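Local atomic coordinates of galactose-binding like protein (Bacteroides thetaiotaomicron, PDB entry 7M1A), a protein that probably binds or acts on carbohydrate as a SusE-like protein of a gut bacterium, with a calcium ion held in this C-terminal domain. Residues I34-G48 with W74-M86. Residues are numbered along the deposited sequence; the frame is centred on the assembly and turned at random.
With EDO (1,2-ethanediol), chain C; EDO (1,2-ethanediol), chain E.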
# COMPACT_ATOMS: atom_id res chain seq x y z
N ILE A 34 -3.04 -4.42 18.97
CA ILE A 34 -2.87 -5.85 18.90
C ILE A 34 -4.29 -6.41 19.02
O ILE A 34 -4.92 -6.34 20.10
CB ILE A 34 -1.94 -6.37 20.03
CG1 ILE A 34 -0.50 -5.86 19.81
CG2 ILE A 34 -1.97 -7.89 20.11
CD1 ILE A 34 0.30 -5.89 21.10
N SER A 35 -4.85 -6.84 17.88
CA SER A 35 -6.31 -7.00 17.71
C SER A 35 -6.72 -8.45 17.54
O SER A 35 -5.87 -9.33 17.26
CB SER A 35 -6.84 -6.18 16.53
OG SER A 35 -6.37 -4.87 16.59
N LYS A 36 -8.02 -8.72 17.69
CA LYS A 36 -8.59 -10.02 17.36
C LYS A 36 -9.70 -9.83 16.32
O LYS A 36 -10.21 -8.71 16.17
CB LYS A 36 -9.16 -10.69 18.62
CG LYS A 36 -10.32 -9.91 19.20
CD LYS A 36 -10.77 -10.46 20.57
CE LYS A 36 -12.01 -9.78 21.09
NZ LYS A 36 -11.79 -8.39 21.53
N ASP A 37 -10.19 -10.93 15.75
CA ASP A 37 -11.29 -10.83 14.82
C ASP A 37 -12.47 -10.15 15.52
O ASP A 37 -12.77 -10.47 16.68
CB ASP A 37 -11.81 -12.20 14.41
CG ASP A 37 -11.01 -12.85 13.32
OD1 ASP A 37 -10.12 -12.18 12.81
OD2 ASP A 37 -11.31 -13.98 13.00
N GLY A 38 -13.15 -9.28 14.79
CA GLY A 38 -14.30 -8.53 15.29
C GLY A 38 -13.96 -7.15 15.85
O GLY A 38 -14.85 -6.32 16.04
N ASP A 39 -12.68 -6.87 16.06
CA ASP A 39 -12.29 -5.58 16.56
C ASP A 39 -12.47 -4.53 15.46
O ASP A 39 -12.38 -4.86 14.26
CB ASP A 39 -10.85 -5.55 17.05
CG ASP A 39 -10.66 -6.24 18.36
OD1 ASP A 39 -11.72 -6.66 18.96
OD2 ASP A 39 -9.44 -6.40 18.73
N SER A 40 -12.66 -3.28 15.89
CA SER A 40 -12.71 -2.12 14.97
C SER A 40 -11.27 -1.64 14.70
O SER A 40 -10.33 -1.99 15.39
CB SER A 40 -13.57 -1.00 15.57
OG SER A 40 -12.88 -0.45 16.69
N GLY A 41 -11.09 -0.87 13.63
CA GLY A 41 -9.84 -0.13 13.39
C GLY A 41 -8.81 -0.94 12.59
O GLY A 41 -7.64 -0.46 12.49
N GLY A 42 -9.22 -2.07 11.92
CA GLY A 42 -8.32 -2.82 11.02
C GLY A 42 -7.57 -3.86 11.87
O GLY A 42 -6.77 -3.51 12.73
N VAL A 43 -7.88 -5.13 11.62
CA VAL A 43 -7.37 -6.22 12.46
C VAL A 43 -5.95 -6.66 12.14
O VAL A 43 -5.20 -7.04 13.05
CB VAL A 43 -8.36 -7.42 12.39
CG1 VAL A 43 -7.87 -8.69 13.05
CG2 VAL A 43 -9.75 -6.98 12.96
N GLY A 44 -5.60 -6.66 10.86
CA GLY A 44 -4.27 -7.15 10.54
C GLY A 44 -4.12 -7.28 9.03
O GLY A 44 -4.88 -6.65 8.26
N LEU A 45 -3.13 -8.07 8.59
CA LEU A 45 -2.98 -8.38 7.20
C LEU A 45 -3.21 -9.86 7.01
O LEU A 45 -3.12 -10.66 7.98
CB LEU A 45 -1.64 -7.89 6.62
CG LEU A 45 -0.35 -8.60 7.11
CD1 LEU A 45 -0.14 -9.99 6.51
CD2 LEU A 45 0.87 -7.72 6.77
N HIS A 46 -3.55 -10.22 5.77
CA HIS A 46 -3.87 -11.61 5.52
C HIS A 46 -3.70 -11.92 4.04
O HIS A 46 -4.28 -11.23 3.21
CB HIS A 46 -5.35 -11.85 5.93
CG HIS A 46 -5.70 -13.28 6.11
ND1 HIS A 46 -5.40 -14.29 5.16
CD2 HIS A 46 -6.36 -13.86 7.14
CE1 HIS A 46 -5.88 -15.43 5.68
NE2 HIS A 46 -6.45 -15.18 6.87
N THR A 47 -2.86 -12.92 3.67
CA THR A 47 -2.64 -13.22 2.25
C THR A 47 -3.68 -14.16 1.65
O THR A 47 -3.58 -14.44 0.45
CB THR A 47 -1.27 -13.89 2.06
OG1 THR A 47 -1.19 -15.13 2.77
CG2 THR A 47 -0.13 -13.00 2.55
N GLY A 48 -4.68 -14.60 2.47
CA GLY A 48 -5.69 -15.51 1.94
C GLY A 48 -5.33 -16.97 2.23
O GLY A 48 -4.50 -17.30 3.09
N TRP A 74 2.83 -10.25 16.68
CA TRP A 74 1.67 -10.86 17.35
C TRP A 74 0.74 -11.46 16.29
O TRP A 74 0.32 -10.77 15.38
CB TRP A 74 0.84 -9.80 18.16
CG TRP A 74 1.62 -9.33 19.35
CD1 TRP A 74 1.44 -9.78 20.63
CD2 TRP A 74 2.70 -8.34 19.42
NE1 TRP A 74 2.30 -9.12 21.48
CE2 TRP A 74 3.07 -8.20 20.78
CE3 TRP A 74 3.29 -7.44 18.54
CZ2 TRP A 74 4.03 -7.32 21.25
CZ3 TRP A 74 4.25 -6.53 18.97
CH2 TRP A 74 4.64 -6.50 20.32
N ALA A 75 0.29 -12.66 16.56
CA ALA A 75 -0.82 -13.31 15.88
C ALA A 75 -2.15 -12.62 16.24
O ALA A 75 -2.29 -11.98 17.29
CB ALA A 75 -0.86 -14.80 16.25
N ILE A 76 -3.13 -12.75 15.33
CA ILE A 76 -4.47 -12.22 15.63
C ILE A 76 -4.95 -12.93 16.92
O ILE A 76 -4.74 -14.14 17.13
CB ILE A 76 -5.39 -12.51 14.42
CG1 ILE A 76 -4.92 -11.70 13.19
CG2 ILE A 76 -6.89 -12.25 14.75
CD1 ILE A 76 -5.54 -12.20 11.88
N GLN A 77 -5.47 -12.13 17.86
CA GLN A 77 -5.53 -12.55 19.29
C GLN A 77 -6.80 -13.32 19.71
O GLN A 77 -7.61 -12.90 20.58
CB GLN A 77 -5.35 -11.29 20.15
CG GLN A 77 -3.97 -10.60 20.01
CD GLN A 77 -2.87 -11.36 20.73
OE1 GLN A 77 -1.87 -11.91 20.14
NE2 GLN A 77 -2.99 -11.31 22.03
N ASP A 78 -6.98 -14.45 19.03
CA ASP A 78 -8.10 -15.31 19.42
C ASP A 78 -7.76 -16.78 19.15
O ASP A 78 -6.72 -17.06 18.51
CB ASP A 78 -9.36 -14.88 18.66
CG ASP A 78 -9.20 -14.76 17.15
OD1 ASP A 78 -8.49 -15.56 16.57
OD2 ASP A 78 -9.79 -13.81 16.60
N GLU A 79 -8.61 -17.68 19.70
CA GLU A 79 -8.22 -19.08 19.60
C GLU A 79 -8.20 -19.60 18.17
O GLU A 79 -7.37 -20.49 17.87
CB GLU A 79 -9.18 -19.92 20.41
CG GLU A 79 -8.95 -19.71 21.90
CD GLU A 79 -9.82 -20.61 22.76
OE1 GLU A 79 -9.67 -20.55 24.01
OE2 GLU A 79 -10.64 -21.37 22.16
N LYS A 80 -8.98 -18.97 17.28
CA LYS A 80 -8.99 -19.35 15.87
C LYS A 80 -7.57 -19.20 15.29
O LYS A 80 -7.15 -20.01 14.46
CB LYS A 80 -9.99 -18.49 15.10
CG LYS A 80 -9.96 -18.77 13.62
CD LYS A 80 -10.91 -17.90 12.80
CE LYS A 80 -11.11 -18.49 11.42
NZ LYS A 80 -11.98 -17.69 10.51
N HIS A 81 -6.79 -18.22 15.76
CA HIS A 81 -5.50 -17.87 15.18
C HIS A 81 -4.31 -18.28 16.04
O HIS A 81 -3.21 -18.32 15.53
CB HIS A 81 -5.46 -16.38 14.80
CG HIS A 81 -6.45 -16.05 13.74
ND1 HIS A 81 -7.66 -15.59 14.09
CD2 HIS A 81 -6.37 -15.98 12.38
CE1 HIS A 81 -8.36 -15.31 12.99
NE2 HIS A 81 -7.60 -15.53 11.91
N PHE A 82 -4.47 -18.57 17.33
CA PHE A 82 -3.31 -18.91 18.15
C PHE A 82 -2.77 -20.28 17.71
O PHE A 82 -3.47 -21.31 17.83
CB PHE A 82 -3.68 -18.97 19.63
CG PHE A 82 -3.99 -17.65 20.31
CD1 PHE A 82 -3.40 -16.48 19.89
CD2 PHE A 82 -4.84 -17.59 21.40
CE1 PHE A 82 -3.60 -15.28 20.57
CE2 PHE A 82 -5.07 -16.39 22.08
CZ PHE A 82 -4.47 -15.21 21.65
N TYR A 83 -1.54 -20.32 17.18
CA TYR A 83 -0.93 -21.56 16.71
C TYR A 83 -1.88 -22.33 15.79
O TYR A 83 -2.04 -23.58 15.88
CB TYR A 83 -0.54 -22.45 17.91
CG TYR A 83 0.08 -21.68 19.03
CD1 TYR A 83 1.42 -21.29 19.02
CD2 TYR A 83 -0.70 -21.29 20.12
CE1 TYR A 83 1.98 -20.55 20.07
CE2 TYR A 83 -0.15 -20.54 21.16
CZ TYR A 83 1.17 -20.16 21.14
OH TYR A 83 1.74 -19.48 22.15
N ASN A 84 -2.55 -21.56 14.89
CA ASN A 84 -3.60 -22.16 14.07
C ASN A 84 -3.77 -21.25 12.85
O ASN A 84 -3.15 -20.18 12.72
CB ASN A 84 -4.89 -22.28 14.92
CG ASN A 84 -5.76 -23.46 14.51
OD1 ASN A 84 -5.75 -23.87 13.35
ND2 ASN A 84 -6.49 -24.02 15.48
N ASP A 85 -4.67 -21.62 11.95
CA ASP A 85 -5.09 -20.77 10.85
C ASP A 85 -3.83 -20.45 10.00
O ASP A 85 -2.95 -21.31 9.85
CB ASP A 85 -5.90 -19.56 11.36
CG ASP A 85 -6.78 -18.96 10.27
OD1 ASP A 85 -6.32 -18.08 9.48
OD2 ASP A 85 -7.92 -19.40 10.15
N MSE A 86 -3.75 -19.23 9.44
CA MSE A 86 -2.61 -18.88 8.60
C MSE A 86 -1.56 -18.12 9.43
O MSE A 86 -0.69 -17.42 8.88
CB MSE A 86 -2.99 -18.09 7.35
CG MSE A 86 -4.11 -18.71 6.54
SE MSE A 86 -3.83 -20.56 6.00
CE MSE A 86 -5.46 -21.33 6.75
C1 EDO C . -10.25 -13.64 9.80
O1 EDO C . -9.21 -13.09 10.56
C2 EDO C . -9.48 -14.35 8.82
O2 EDO C . -8.71 -15.37 9.40
C1 EDO E . -8.47 -18.32 6.95
O1 EDO E . -7.85 -17.35 7.75
C2 EDO E . -9.64 -18.95 7.67
O2 EDO E . -10.25 -17.85 8.23
O HOH W 1 -12.08 -12.91 17.80
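D37 and D78 meet where the loop after strand 70-74 lies against the calcium-side loop that leads into strand 45-46. D78 OD2 accepts the backbone N of D37 at 3.0 Å, nearly along its C-O axis, and a water spans D37 O and that same oxygen. The other oxygen, D78 OD1, takes H81 ND1 at 2.6 Å through its syn lone pair, in the ring plane, which fixes the tilt of the imidazole. D37 OD2 sits at the edge of that ring, 3.2 Å from H81 CE1, its carboxylate turned 85° from the ring, while I76 CG2 and K80 CG lie over opposite faces, each offset toward the rim. One ethanediol bridges D37 OD1 and H81 NE2. A second accepts H46 NE2 through O1 (2.7 Å) and K80 NZ through O2. With H46 replaced by an alanine, this diol O1 would probably lose its imidazole donor and the N-H of G48 its acceptor, ND1. Further along, Q77 N donates to S35 O at 2.9 Å, and chi1 of -67° turns I34 CG2 anti to the backbone N and onto Q77 CG. I34 CD1 makes a CH-pi contact over the W74 five-membered ring, 12° off its normal. Outward, T171, a calcium ligand, holds S35 N and V43 O through its hydroxyl, tying this loop to the metal site. The two diols, probably from the crystallisation liquor, lie where D37, H46, K80 and H81 gather polar atoms that can bond hydroxyls, consistent with, though not proof of, a sugar site.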